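Local coordinates for hypothetical protein (Staphylococcus aureus subsp. aureus, PDB 1QYI), which is of unknown function but belongs to the haloacid dehalogenase (HAD)-like hydrolase superfamily and so is probably a hydrolase, perhaps a phosphatase, at residues E45-N50 with T205-Q210; K64-L69 with W78-I83; I87-I92 with T165-K170. All coordinates share one frame; numbering follows the deposited sequence.

In the fold
All three contacts lie in the largely helical region inserted between strands 3-6 and 233-237 of the parallel sheet, where HAD enzymes of one class carry a helical cap; this region probably is that cap. Along the chain, contact 1 spans the widest interval, and contacts 2 and 3 follow one another within it. Contacts 2 and 3 share helix 77-93, have centres 14 Å apart and touch: F82 CE2 lies 3.2 Å from F167 O. Contact 1 stands off, its centre 21 Å from that of contact 2 and 27 Å from that of contact 3. Contacts 2 and 3 thus build one buried part of the cap around helix 77-93, while contact 1 joins its early and late loops at the surface.

Contact 1 of 3, residues E45-N50 with T205-Q210; sequences ETLTDN and TGYIYQ
The two backbones stay well apart, D49 CA and Q210 CA being the nearest pair at 9.8 Å, as the loop leading into helix 49-60 passes the type I turn G206-Y209. Long side chains and two waters bridge the gap. The phenol of Y207 reaches across to L47: with CG beside the backbone N (chi1 -70°), its ring extends toward L47 and meets that side chain at about a right angle, OH lying 3.7 Å from L47 CD1. Tyrosine suits the place, since its side chain packs on L24 and R17 of helix 16-31 while the hydroxyl meets water. That hydroxyl, Y207 OH, is 2.7 Å from water 1, which in turn donates to L47 O over 3.3 Å. L47 therefore serves twice, with a methyl against the tyrosine and a carbonyl for the bridge, and its side chain also packs on L24 and W184.

The second bridge joins two polar side chains, those of D49 and Q210. Water 2 donates to D49 OD1 at 2.9 Å and accepts from Q210 NE2 at 3.2 Å, so the carboxylate and the amide are linked through the water, with no direct hydrogen bond between them. R17 draws in the same pair, hydrogen-bonding Q210 O and forming a long, weak ion pair with D49 OD1.

Side-chain bonds cap the start of helix 49-60. T48 holds the N-cap position, its OG1 accepting from N50 N at 3.0 Å with a bent N-H...O angle of 135°, while D51 OD2 accepts from T48 N. G206 has a positive phi, a conformation that favours glycine, as the chain enters the turn. The whole is a water-mediated loop junction beside a capped helix N-terminus, joining the early and late parts of what is probably the HAD cap.

Contact 2 of 3, residues K64-L69 with W78-I83; sequences KILNKL and WDMLFI
M80, modelled as selenomethionine, lies against L66 and L69, which are one helical turn apart on helix 64-71. The root of its side chain meets L69, with M80 CB 3.6 Å from L69 CD1. Its end meets L66: M80 CE is 3.6 Å and SE 3.7 Å from L66 CD1. A bend at chi3 (-45°) turns the terminal methyl to that leucine instead of letting the chain run on straight. A long, unbranched and flexible residue suits this place, because it can follow two neighbouring leucines whose branched ends are stiffer. One turn further along helix 77-93, I83 adds a looser touch, its CG2 4.2 Å from L69 CD2. L69 thus presents one methyl to each of two successive turns.

Outside this first shell, F19 of helix 16-31 packs on L66, and I147, Y148 and L151 of helix 144-158 pack on I83. L81 turns from the contact to helices 16-31 and 172-195. The carboxylate of buried D79 forms a salt bridge with K144, which probably offsets its charge, and accepts a hydrogen bond from W174 NE1.

The axes of segments 64-69 and 78-83 approach to 10.8 Å, with 125° between their directions, and the connecting loop supplies L74, which touches both L69 and D79. This is a pair of consecutive helices joined by a short loop and packed at a steep angle through an apolar interface, part of the probable helical cap.

Contact 3 of 3, residues I87-I92 with T165-K170; sequences IHLIDI and TLFSLK
Apolar packing carries this contact, and F167 is its centre: the ring points from the loop before helix 172-195 at two successive residues of helix 77-93, L89 and I90. I90 CG1 comes to 3.5 Å from F167 CZ, at the outer end of the ring. L89 approaches by the edge, near the ring plane, its CD2 being 3.7 Å from F167 CE1. Phenylalanine suits this place because a flat, rigid ring offers one face to I90 and its edge to L89. A155 of helix 144-158 touches both I90 and F167, while F104 and L115 lie against L89.

The face contact is a CH-pi interaction. I90 CD1 stands 4.2 Å from the centroid of the F167 ring and 19° off its normal; an extended chi2 of 159° carries this methyl beyond CG1 and over the ring.

Hydrogen bonds shape the loop itself. T165 O accepts twice from S168, from OG at 2.8 Å and from N at 3.2 Å, both arriving from one face of the carbonyl plane. Serine fits here because its short side chain can reach back to this carbonyl and so fasten the turn that presents F167.

An aromatic side chain from a connecting loop thereby packs against helix 77-93, beside helix 144-158, in the hydrophobic interior of the probable HAD cap.

Contact 1 of 3, residues E45-N50 with T205-Q210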
ATOM      1  N   GLU A  45       9.615  12.437  16.325  1.00 33.48           N
ATOM      2  CA  GLU A  45      10.217  11.341  17.057  1.00 34.34           C
ATOM      3  C   GLU A  45       9.480  10.970  18.344  1.00 34.25           C
ATOM      4  O   GLU A  45       9.883  10.045  19.046  1.00 35.50           O
ATOM      5  CB  GLU A  45      11.679  11.670  17.356  1.00 35.14           C
ATOM      6  CG  GLU A  45      12.435  10.528  17.998  1.00 37.87           C
ATOM      7  CD  GLU A  45      13.883  10.857  18.272  1.00 39.72           C
ATOM      8  OE1 GLU A  45      14.549  10.040  18.945  1.00 40.43           O
ATOM      9  OE2 GLU A  45      14.361  11.919  17.809  1.00 40.13           O
ATOM     10  N   THR A  46       8.398  11.675  18.661  1.00 32.65           N
ATOM     11  CA  THR A  46       7.651  11.346  19.869  1.00 31.99           C
ATOM     12  C   THR A  46       6.169  11.063  19.601  1.00 31.87           C
ATOM     13  O   THR A  46       5.360  10.997  20.527  1.00 32.66           O
ATOM     14  CB  THR A  46       7.791  12.457  20.951  1.00 33.79           C
ATOM     15  OG1 THR A  46       7.396  13.732  20.420  1.00 33.62           O
ATOM     16  CG2 THR A  46       9.232  12.531  21.436  1.00 32.82           C
ATOM     17  N   LEU A  47       5.820  10.873  18.331  1.00 30.42           N
ATOM     18  CA  LEU A  47       4.438  10.581  17.935  1.00 29.22           C
ATOM     19  C   LEU A  47       3.875   9.332  18.624  1.00 29.15           C
ATOM     20  O   LEU A  47       4.615   8.394  18.916  1.00 30.38           O
ATOM     21  CB  LEU A  47       4.361  10.376  16.423  1.00 28.26           C
ATOM     22  CG  LEU A  47       4.659  11.560  15.511  1.00 27.28           C
ATOM     23  CD1 LEU A  47       4.939  11.050  14.108  1.00 27.07           C
ATOM     24  CD2 LEU A  47       3.497  12.524  15.524  1.00 27.27           C
ATOM     25  N   THR A  48       2.564   9.325  18.869  1.00 27.71           N
ATOM     26  CA  THR A  48       1.883   8.191  19.499  1.00 27.54           C
ATOM     27  C   THR A  48       0.824   7.665  18.537  1.00 29.30           C
ATOM     28  O   THR A  48       0.520   8.301  17.527  1.00 29.95           O
ATOM     29  CB  THR A  48       1.134   8.591  20.773  1.00 27.06           C
ATOM     30  OG1 THR A  48      -0.095   9.235  20.418  1.00 24.99           O
ATOM     31  CG2 THR A  48       1.970   9.544  21.619  1.00 25.80           C
ATOM     32  N   ASP A  49       0.236   6.520  18.857  1.00 30.62           N
ATOM     33  CA  ASP A  49      -0.785   5.948  17.992  1.00 31.89           C
ATOM     34  C   ASP A  49      -1.999   6.866  17.885  1.00 31.55           C
ATOM     35  O   ASP A  49      -2.776   6.774  16.934  1.00 32.91           O
ATOM     36  CB  ASP A  49      -1.189   4.564  18.509  1.00 32.97           C
ATOM     37  CG  ASP A  49      -0.395   3.449  17.862  1.00 35.15           C
ATOM     38  OD1 ASP A  49       0.710   3.736  17.356  1.00 37.79           O
ATOM     39  OD2 ASP A  49      -0.863   2.286  17.859  1.00 39.27           O
ATOM     40  N   ASN A  50      -2.143   7.754  18.866  1.00 30.63           N
ATOM     41  CA  ASN A  50      -3.239   8.711  18.902  1.00 29.30           C
ATOM     42  C   ASN A  50      -2.910   9.946  18.067  1.00 26.46           C
ATOM     43  O   ASN A  50      -3.769  10.446  17.347  1.00 25.33           O
ATOM     44  CB  ASN A  50      -3.518   9.139  20.340  1.00 32.59           C
ATOM     45  CG  ASN A  50      -3.526   7.971  21.297  1.00 37.42           C
ATOM     46  OD1 ASN A  50      -2.495   7.323  21.513  1.00 40.79           O
ATOM     47  ND2 ASN A  50      -4.693   7.686  21.877  1.00 37.16           N
ATOM     48  N   THR A 205      12.202   5.221  12.802  1.00 24.74           N
ATOM     49  CA  THR A 205      12.430   3.803  13.008  1.00 22.74           C
ATOM     50  C   THR A 205      11.713   2.896  12.011  1.00 22.96           C
ATOM     51  O   THR A 205      12.138   1.765  11.769  1.00 22.46           O
ATOM     52  CB  THR A 205      12.029   3.437  14.421  1.00 22.79           C
ATOM     53  OG1 THR A 205      10.739   3.982  14.705  1.00 24.04           O
ATOM     54  CG2 THR A 205      13.024   4.028  15.413  1.00 26.44           C
ATOM     55  N   GLY A 206      10.631   3.399  11.426  1.00 21.14           N
ATOM     56  CA  GLY A 206       9.890   2.622  10.454  1.00 21.96           C
ATOM     57  C   GLY A 206       8.651   1.920  10.982  1.00 22.80           C
ATOM     58  O   GLY A 206       8.735   0.928  11.712  1.00 22.41           O
ATOM     59  N   TYR A 207       7.490   2.427  10.588  1.00 21.87           N
ATOM     60  CA  TYR A 207       6.227   1.854  11.007  1.00 21.04           C
ATOM     61  C   TYR A 207       6.005   0.475  10.411  1.00 21.89           C
ATOM     62  O   TYR A 207       4.916  -0.090  10.521  1.00 20.59           O
ATOM     63  CB  TYR A 207       5.084   2.800  10.632  1.00 20.22           C
ATOM     64  CG  TYR A 207       5.090   4.050  11.477  1.00 18.66           C
ATOM     65  CD1 TYR A 207       4.582   4.034  12.778  1.00 18.04           C
ATOM     66  CD2 TYR A 207       5.676   5.222  11.014  1.00 16.34           C
ATOM     67  CE1 TYR A 207       4.661   5.154  13.599  1.00 15.25           C
ATOM     68  CE2 TYR A 207       5.760   6.347  11.832  1.00 17.60           C
ATOM     69  CZ  TYR A 207       5.250   6.299  13.123  1.00 15.90           C
ATOM     70  OH  TYR A 207       5.346   7.398  13.940  1.00 21.24           O
ATOM     71  N   ILE A 208       7.030  -0.063   9.760  1.00 22.08           N
ATOM     72  CA  ILE A 208       6.917  -1.395   9.187  1.00 22.37           C
ATOM     73  C   ILE A 208       7.003  -2.339  10.373  1.00 22.92           C
ATOM     74  O   ILE A 208       6.494  -3.456  10.338  1.00 23.97           O
ATOM     75  CB  ILE A 208       8.073  -1.694   8.184  1.00 23.23           C
ATOM     76  CG1 ILE A 208       7.810  -3.018   7.479  1.00 21.20           C
ATOM     77  CG2 ILE A 208       9.421  -1.782   8.917  1.00 22.43           C
ATOM     78  CD1 ILE A 208       8.780  -3.287   6.353  1.00 22.52           C
ATOM     79  N   TYR A 209       7.645  -1.861  11.435  1.00 24.23           N
ATOM     80  CA  TYR A 209       7.794  -2.631  12.660  1.00 24.64           C
ATOM     81  C   TYR A 209       6.587  -2.480  13.589  1.00 24.03           C
ATOM     82  O   TYR A 209       6.481  -3.188  14.580  1.00 24.17           O
ATOM     83  CB  TYR A 209       9.062  -2.196  13.385  1.00 21.99           C
ATOM     84  CG  TYR A 209      10.318  -2.462  12.614  1.00 22.51           C
ATOM     85  CD1 TYR A 209      10.858  -3.743  12.540  1.00 18.80           C
ATOM     86  CD2 TYR A 209      11.006  -1.416  12.000  1.00 23.25           C
ATOM     87  CE1 TYR A 209      12.070  -3.969  11.884  1.00 20.51           C
ATOM     88  CE2 TYR A 209      12.206  -1.632  11.338  1.00 21.86           C
ATOM     89  CZ  TYR A 209      12.740  -2.908  11.286  1.00 21.76           C
ATOM     90  OH  TYR A 209      13.956  -3.114  10.657  1.00 19.61           O
ATOM     91  N   GLN A 210       5.683  -1.559  13.274  1.00 24.45           N
ATOM     92  CA  GLN A 210       4.505  -1.365  14.112  1.00 26.96           C
ATOM     93  C   GLN A 210       3.274  -1.562  13.256  1.00 28.00           C
ATOM     94  O   GLN A 210       2.322  -0.782  13.315  1.00 29.00           O
ATOM     95  CB  GLN A 210       4.481   0.039  14.714  1.00 27.10           C
ATOM     96  CG  GLN A 210       5.844   0.517  15.173  1.00 29.77           C
ATOM     97  CD  GLN A 210       5.771   1.765  16.011  1.00 30.87           C
ATOM     98  OE1 GLN A 210       6.786   2.405  16.266  1.00 32.57           O
ATOM     99  NE2 GLN A 210       4.569   2.111  16.463  1.00 33.01           N
TER
HETATM  100  O   HOH W   1       5.293   6.387  16.430  1.00 19.72           O
HETATM  101  O   HOH W   2       3.365   4.557  18.065  1.00 22.58           O

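Contact 2 of 3, residues K64-L69 with W78-I83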
ATOM      1  N   LYS A  64     -12.710  10.587   4.447  1.00 28.10           N
ATOM      2  CA  LYS A  64     -13.592  10.913   3.340  1.00 27.50           C
ATOM      3  C   LYS A  64     -12.757  11.124   2.072  1.00 26.72           C
ATOM      4  O   LYS A  64     -13.097  10.600   1.016  1.00 25.91           O
ATOM      5  CB  LYS A  64     -14.428  12.156   3.694  1.00 28.32           C
ATOM      6  CG  LYS A  64     -15.554  11.857   4.701  1.00 31.36           C
ATOM      7  CD  LYS A  64     -16.522  13.026   4.936  1.00 32.30           C
ATOM      8  CE  LYS A  64     -15.852  14.224   5.602  1.00 34.24           C
ATOM      9  NZ  LYS A  64     -16.842  15.285   5.970  1.00 33.96           N
ATOM     10  N   ILE A  65     -11.659  11.876   2.200  1.00 27.77           N
ATOM     11  CA  ILE A  65     -10.736  12.163   1.094  1.00 26.36           C
ATOM     12  C   ILE A  65     -10.081  10.848   0.662  1.00 24.62           C
ATOM     13  O   ILE A  65      -9.929  10.567  -0.528  1.00 22.25           O
ATOM     14  CB  ILE A  65      -9.602  13.142   1.534  1.00 27.71           C
ATOM     15  CG1 ILE A  65     -10.192  14.461   2.029  1.00 29.68           C
ATOM     16  CG2 ILE A  65      -8.672  13.442   0.361  1.00 28.22           C
ATOM     17  CD1 ILE A  65      -9.147  15.436   2.548  1.00 30.22           C
ATOM     18  N   LEU A  66      -9.711  10.048   1.654  1.00 25.39           N
ATOM     19  CA  LEU A  66      -9.057   8.765   1.439  1.00 27.27           C
ATOM     20  C   LEU A  66      -9.929   7.750   0.696  1.00 28.32           C
ATOM     21  O   LEU A  66      -9.422   6.955  -0.099  1.00 27.04           O
ATOM     22  CB  LEU A  66      -8.616   8.198   2.790  1.00 26.58           C
ATOM     23  CG  LEU A  66      -8.039   6.784   2.866  1.00 28.85           C
ATOM     24  CD1 LEU A  66      -6.928   6.584   1.839  1.00 28.78           C
ATOM     25  CD2 LEU A  66      -7.515   6.553   4.275  1.00 29.54           C
ATOM     26  N   ASN A  67     -11.235   7.781   0.951  1.00 28.95           N
ATOM     27  CA  ASN A  67     -12.161   6.864   0.293  1.00 30.33           C
ATOM     28  C   ASN A  67     -12.598   7.355  -1.084  1.00 31.62           C
ATOM     29  O   ASN A  67     -12.970   6.553  -1.945  1.00 31.79           O
ATOM     30  CB  ASN A  67     -13.397   6.637   1.165  1.00 31.31           C
ATOM     31  CG  ASN A  67     -13.082   5.858   2.421  1.00 33.06           C
ATOM     32  OD1 ASN A  67     -12.481   4.784   2.359  1.00 35.82           O
ATOM     33  ND2 ASN A  67     -13.486   6.391   3.571  1.00 31.49           N
ATOM     34  N   LYS A  68     -12.560   8.670  -1.290  1.00 32.04           N
ATOM     35  CA  LYS A  68     -12.943   9.252  -2.571  1.00 35.24           C
ATOM     36  C   LYS A  68     -11.888   8.885  -3.613  1.00 36.68           C
ATOM     37  O   LYS A  68     -12.220   8.544  -4.746  1.00 37.13           O
ATOM     38  CB  LYS A  68     -13.049  10.781  -2.465  1.00 37.25           C
ATOM     39  CG  LYS A  68     -14.124  11.432  -3.354  1.00 37.06           C
ATOM     40  CD  LYS A  68     -14.094  10.941  -4.805  1.00 39.40           C
ATOM     41  CE  LYS A  68     -15.080  11.709  -5.697  1.00 39.36           C
ATOM     42  NZ  LYS A  68     -16.499  11.615  -5.245  1.00 40.62           N
ATOM     43  N   LEU A  69     -10.617   8.956  -3.220  1.00 38.31           N
ATOM     44  CA  LEU A  69      -9.508   8.634  -4.114  1.00 37.83           C
ATOM     45  C   LEU A  69      -9.587   7.178  -4.542  1.00 38.54           C
ATOM     46  O   LEU A  69      -9.147   6.820  -5.634  1.00 41.10           O
ATOM     47  CB  LEU A  69      -8.174   8.891  -3.413  1.00 36.74           C
ATOM     48  CG  LEU A  69      -7.944  10.308  -2.875  1.00 36.68           C
ATOM     49  CD1 LEU A  69      -6.683  10.319  -2.026  1.00 37.22           C
ATOM     50  CD2 LEU A  69      -7.828  11.295  -4.020  1.00 36.42           C
ATOM     51  N   TRP A  78       1.331   6.381  -2.599  1.00 26.64           N
ATOM     52  CA  TRP A  78       2.227   7.422  -3.088  1.00 25.01           C
ATOM     53  C   TRP A  78       1.400   8.454  -3.856  1.00 25.86           C
ATOM     54  O   TRP A  78       1.458   9.654  -3.567  1.00 26.80           O
ATOM     55  CB  TRP A  78       3.309   6.833  -4.010  1.00 22.35           C
ATOM     56  CG  TRP A  78       4.245   5.846  -3.339  1.00 20.79           C
ATOM     57  CD1 TRP A  78       4.607   5.822  -2.011  1.00 18.58           C
ATOM     58  CD2 TRP A  78       4.996   4.797  -3.974  1.00 16.87           C
ATOM     59  NE1 TRP A  78       5.529   4.832  -1.791  1.00 16.63           N
ATOM     60  CE2 TRP A  78       5.788   4.184  -2.974  1.00 15.47           C
ATOM     61  CE3 TRP A  78       5.077   4.312  -5.290  1.00 15.94           C
ATOM     62  CZ2 TRP A  78       6.661   3.111  -3.248  1.00 14.35           C
ATOM     63  CZ3 TRP A  78       5.945   3.243  -5.566  1.00 16.14           C
ATOM     64  CH2 TRP A  78       6.725   2.655  -4.545  1.00 11.97           C
ATOM     65  N   ASP A  79       0.610   7.985  -4.820  1.00 24.96           N
ATOM     66  CA  ASP A  79      -0.213   8.895  -5.605  1.00 25.79           C
ATOM     67  C   ASP A  79      -1.196   9.684  -4.737  1.00 25.19           C
ATOM     68  O   ASP A  79      -1.333  10.901  -4.896  1.00 24.07           O
ATOM     69  CB  ASP A  79      -0.980   8.133  -6.690  1.00 26.98           C
ATOM     70  CG  ASP A  79      -0.062   7.510  -7.732  1.00 29.88           C
ATOM     71  OD1 ASP A  79       0.783   8.233  -8.303  1.00 27.47           O
ATOM     72  OD2 ASP A  79      -0.189   6.291  -7.982  1.00 32.67           O
HETATM   73  N   MSE A  80      -1.865   8.995  -3.816  1.00 24.62           N
HETATM   74  CA  MSE A  80      -2.835   9.646  -2.941  1.00 27.93           C
HETATM   75  C   MSE A  80      -2.255  10.796  -2.111  1.00 26.49           C
HETATM   76  O   MSE A  80      -2.786  11.907  -2.124  1.00 24.27           O
HETATM   77  CB  MSE A  80      -3.478   8.625  -2.001  1.00 31.97           C
HETATM   78  CG  MSE A  80      -4.233   7.523  -2.706  1.00 37.86           C
HETATM   79 SE   MSE A  80      -5.274   6.467  -1.479  1.00 46.69          SE
HETATM   80  CE  MSE A  80      -3.935   6.224  -0.078  1.00 44.79           C
ATOM     81  N   LEU A  81      -1.176  10.525  -1.385  1.00 26.50           N
ATOM     82  CA  LEU A  81      -0.552  11.543  -0.562  1.00 26.92           C
ATOM     83  C   LEU A  81      -0.030  12.682  -1.436  1.00 26.93           C
ATOM     84  O   LEU A  81      -0.018  13.836  -1.016  1.00 27.59           O
ATOM     85  CB  LEU A  81       0.581  10.933   0.262  1.00 25.93           C
ATOM     86  CG  LEU A  81       1.803  10.379  -0.468  1.00 25.76           C
ATOM     87  CD1 LEU A  81       2.769  11.514  -0.803  1.00 25.40           C
ATOM     88  CD2 LEU A  81       2.509   9.361   0.436  1.00 24.25           C
ATOM     89  N   PHE A  82       0.398  12.364  -2.653  1.00 26.39           N
ATOM     90  CA  PHE A  82       0.897  13.396  -3.554  1.00 25.86           C
ATOM     91  C   PHE A  82      -0.210  14.371  -3.953  1.00 24.97           C
ATOM     92  O   PHE A  82      -0.026  15.579  -3.847  1.00 24.45           O
ATOM     93  CB  PHE A  82       1.491  12.770  -4.821  1.00 26.58           C
ATOM     94  CG  PHE A  82       1.922  13.780  -5.861  1.00 25.96           C
ATOM     95  CD1 PHE A  82       3.074  14.545  -5.678  1.00 24.70           C
ATOM     96  CD2 PHE A  82       1.183  13.951  -7.034  1.00 25.46           C
ATOM     97  CE1 PHE A  82       3.490  15.454  -6.643  1.00 24.91           C
ATOM     98  CE2 PHE A  82       1.589  14.862  -8.011  1.00 25.90           C
ATOM     99  CZ  PHE A  82       2.750  15.616  -7.815  1.00 24.93           C
ATOM    100  N   ILE A  83      -1.343  13.847  -4.426  1.00 24.27           N
ATOM    101  CA  ILE A  83      -2.462  14.689  -4.851  1.00 23.61           C
ATOM    102  C   ILE A  83      -2.987  15.549  -3.702  1.00 22.82           C
ATOM    103  O   ILE A  83      -3.249  16.742  -3.872  1.00 24.21           O
ATOM    104  CB  ILE A  83      -3.641  13.834  -5.460  1.00 24.22           C
ATOM    105  CG1 ILE A  83      -3.692  13.992  -6.989  1.00 24.76           C
ATOM    106  CG2 ILE A  83      -4.991  14.316  -4.944  1.00 23.22           C
ATOM    107  CD1 ILE A  83      -2.515  13.412  -7.751  1.00 22.86           C
TER

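Contact 3 of 3, residues I87-I92 with T165-K170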
ATOM      1  N   ILE A  87      -2.850  19.857  -3.585  1.00 24.41           N
ATOM      2  CA  ILE A  87      -4.029  20.697  -3.414  1.00 24.15           C
ATOM      3  C   ILE A  87      -3.757  21.782  -2.377  1.00 24.02           C
ATOM      4  O   ILE A  87      -4.193  22.925  -2.527  1.00 23.26           O
ATOM      5  CB  ILE A  87      -5.244  19.839  -2.983  1.00 24.78           C
ATOM      6  CG1 ILE A  87      -5.539  18.806  -4.065  1.00 23.63           C
ATOM      7  CG2 ILE A  87      -6.466  20.718  -2.760  1.00 25.34           C
ATOM      8  CD1 ILE A  87      -5.726  19.434  -5.434  1.00 25.65           C
ATOM      9  N   HIS A  88      -3.030  21.421  -1.328  1.00 23.88           N
ATOM     10  CA  HIS A  88      -2.698  22.382  -0.292  1.00 25.05           C
ATOM     11  C   HIS A  88      -1.553  23.265  -0.745  1.00 26.20           C
ATOM     12  O   HIS A  88      -1.487  24.433  -0.374  1.00 27.58           O
ATOM     13  CB  HIS A  88      -2.314  21.681   1.005  1.00 25.08           C
ATOM     14  CG  HIS A  88      -3.457  20.992   1.673  1.00 26.75           C
ATOM     15  ND1 HIS A  88      -4.712  21.569   1.776  1.00 26.33           N
ATOM     16  CD2 HIS A  88      -3.552  19.792   2.278  1.00 27.17           C
ATOM     17  CE1 HIS A  88      -5.516  20.750   2.412  1.00 26.72           C
ATOM     18  NE2 HIS A  88      -4.843  19.657   2.732  1.00 28.35           N
ATOM     19  N   LEU A  89      -0.651  22.711  -1.549  1.00 26.95           N
ATOM     20  CA  LEU A  89       0.473  23.486  -2.029  1.00 26.14           C
ATOM     21  C   LEU A  89      -0.061  24.573  -2.948  1.00 27.10           C
ATOM     22  O   LEU A  89       0.255  25.748  -2.780  1.00 27.74           O
ATOM     23  CB  LEU A  89       1.466  22.596  -2.782  1.00 24.84           C
ATOM     24  CG  LEU A  89       2.666  23.343  -3.383  1.00 22.05           C
ATOM     25  CD1 LEU A  89       3.403  24.080  -2.294  1.00 22.88           C
ATOM     26  CD2 LEU A  89       3.573  22.375  -4.096  1.00 22.77           C
ATOM     27  N   ILE A  90      -0.875  24.170  -3.915  1.00 26.60           N
ATOM     28  CA  ILE A  90      -1.474  25.103  -4.866  1.00 28.35           C
ATOM     29  C   ILE A  90      -2.259  26.179  -4.091  1.00 28.86           C
ATOM     30  O   ILE A  90      -2.282  27.345  -4.478  1.00 28.79           O
ATOM     31  CB  ILE A  90      -2.423  24.336  -5.862  1.00 26.39           C
ATOM     32  CG1 ILE A  90      -1.594  23.480  -6.807  1.00 24.44           C
ATOM     33  CG2 ILE A  90      -3.252  25.312  -6.687  1.00 28.18           C
ATOM     34  CD1 ILE A  90      -2.368  22.354  -7.453  1.00 28.07           C
ATOM     35  N   ASP A  91      -2.876  25.773  -2.983  1.00 29.69           N
ATOM     36  CA  ASP A  91      -3.670  26.667  -2.147  1.00 28.92           C
ATOM     37  C   ASP A  91      -2.817  27.747  -1.468  1.00 28.71           C
ATOM     38  O   ASP A  91      -3.233  28.903  -1.337  1.00 28.15           O
ATOM     39  CB  ASP A  91      -4.432  25.842  -1.100  1.00 29.31           C
ATOM     40  CG  ASP A  91      -5.551  26.624  -0.442  1.00 30.68           C
ATOM     41  OD1 ASP A  91      -6.197  27.447  -1.134  1.00 33.11           O
ATOM     42  OD2 ASP A  91      -5.817  26.388   0.755  1.00 30.81           O
ATOM     43  N   ILE A  92      -1.624  27.356  -1.034  1.00 28.03           N
ATOM     44  CA  ILE A  92      -0.691  28.262  -0.379  1.00 27.89           C
ATOM     45  C   ILE A  92      -0.023  29.152  -1.436  1.00 29.48           C
ATOM     46  O   ILE A  92       0.282  30.318  -1.176  1.00 30.20           O
ATOM     47  CB  ILE A  92       0.400  27.462   0.406  1.00 26.28           C
ATOM     48  CG1 ILE A  92      -0.265  26.582   1.457  1.00 24.48           C
ATOM     49  CG2 ILE A  92       1.378  28.409   1.090  1.00 24.28           C
ATOM     50  CD1 ILE A  92       0.691  25.686   2.200  1.00 28.35           C
ATOM     51  N   THR A 165       4.069  21.397 -14.829  1.00 39.66           N
ATOM     52  CA  THR A 165       4.671  20.070 -14.994  1.00 37.32           C
ATOM     53  C   THR A 165       5.364  19.629 -13.719  1.00 35.39           C
ATOM     54  O   THR A 165       5.845  18.507 -13.625  1.00 35.92           O
ATOM     55  CB  THR A 165       5.719  20.031 -16.143  1.00 37.64           C
ATOM     56  OG1 THR A 165       6.688  21.074 -15.958  1.00 33.68           O
ATOM     57  CG2 THR A 165       5.036  20.192 -17.495  1.00 39.04           C
ATOM     58  N   LEU A 166       5.411  20.529 -12.745  1.00 34.14           N
ATOM     59  CA  LEU A 166       6.032  20.250 -11.460  1.00 31.96           C
ATOM     60  C   LEU A 166       5.151  19.252 -10.715  1.00 30.09           C
ATOM     61  O   LEU A 166       5.635  18.487  -9.885  1.00 28.58           O
ATOM     62  CB  LEU A 166       6.133  21.541 -10.653  1.00 33.98           C
ATOM     63  CG  LEU A 166       7.042  21.516  -9.428  1.00 36.34           C
ATOM     64  CD1 LEU A 166       8.499  21.572  -9.893  1.00 39.27           C
ATOM     65  CD2 LEU A 166       6.737  22.700  -8.528  1.00 36.25           C
ATOM     66  N   PHE A 167       3.857  19.274 -11.028  1.00 28.26           N
ATOM     67  CA  PHE A 167       2.868  18.391 -10.416  1.00 27.53           C
ATOM     68  C   PHE A 167       2.673  17.092 -11.199  1.00 26.97           C
ATOM     69  O   PHE A 167       1.766  16.311 -10.909  1.00 26.11           O
ATOM     70  CB  PHE A 167       1.515  19.108 -10.312  1.00 27.83           C
ATOM     71  CG  PHE A 167       1.538  20.342  -9.459  1.00 28.70           C
ATOM     72  CD1 PHE A 167       1.908  20.268  -8.118  1.00 29.14           C
ATOM     73  CD2 PHE A 167       1.213  21.584 -10.003  1.00 29.35           C
ATOM     74  CE1 PHE A 167       1.962  21.412  -7.328  1.00 28.41           C
ATOM     75  CE2 PHE A 167       1.265  22.738  -9.225  1.00 29.94           C
ATOM     76  CZ  PHE A 167       1.643  22.651  -7.885  1.00 30.28           C
ATOM     77  N   SER A 168       3.515  16.877 -12.200  1.00 26.43           N
ATOM     78  CA  SER A 168       3.433  15.681 -13.025  1.00 27.22           C
ATOM     79  C   SER A 168       3.714  14.416 -12.227  1.00 26.89           C
ATOM     80  O   SER A 168       4.439  14.435 -11.234  1.00 25.53           O
ATOM     81  CB  SER A 168       4.436  15.763 -14.180  1.00 29.67           C
ATOM     82  OG  SER A 168       5.779  15.682 -13.695  1.00 33.27           O
ATOM     83  N   LEU A 169       3.129  13.317 -12.683  1.00 26.82           N
ATOM     84  CA  LEU A 169       3.310  12.025 -12.054  1.00 27.70           C
ATOM     85  C   LEU A 169       4.795  11.648 -12.118  1.00 28.20           C
ATOM     86  O   LEU A 169       5.476  11.953 -13.096  1.00 27.02           O
ATOM     87  CB  LEU A 169       2.468  10.994 -12.796  1.00 26.97           C
ATOM     88  CG  LEU A 169       2.698   9.547 -12.390  1.00 29.28           C
ATOM     89  CD1 LEU A 169       2.504   9.408 -10.885  1.00 28.57           C
ATOM     90  CD2 LEU A 169       1.747   8.644 -13.151  1.00 28.73           C
ATOM     91  N   LYS A 170       5.298  10.995 -11.074  1.00 29.68           N
ATOM     92  CA  LYS A 170       6.703  10.602 -11.037  1.00 31.24           C
ATOM     93  C   LYS A 170       7.625  11.816 -11.225  1.00 30.37           C
ATOM     94  O   LYS A 170       8.795  11.675 -11.590  1.00 31.58           O
ATOM     95  CB  LYS A 170       6.980   9.553 -12.123  1.00 34.07           C
ATOM     96  CG  LYS A 170       6.460   8.149 -11.816  1.00 34.76           C
ATOM     97  CD  LYS A 170       7.432   7.395 -10.916  1.00 38.15           C
ATOM     98  CE  LYS A 170       6.963   5.970 -10.630  1.00 40.43           C
ATOM     99  NZ  LYS A 170       6.644   5.210 -11.878  1.00 41.37           N
TER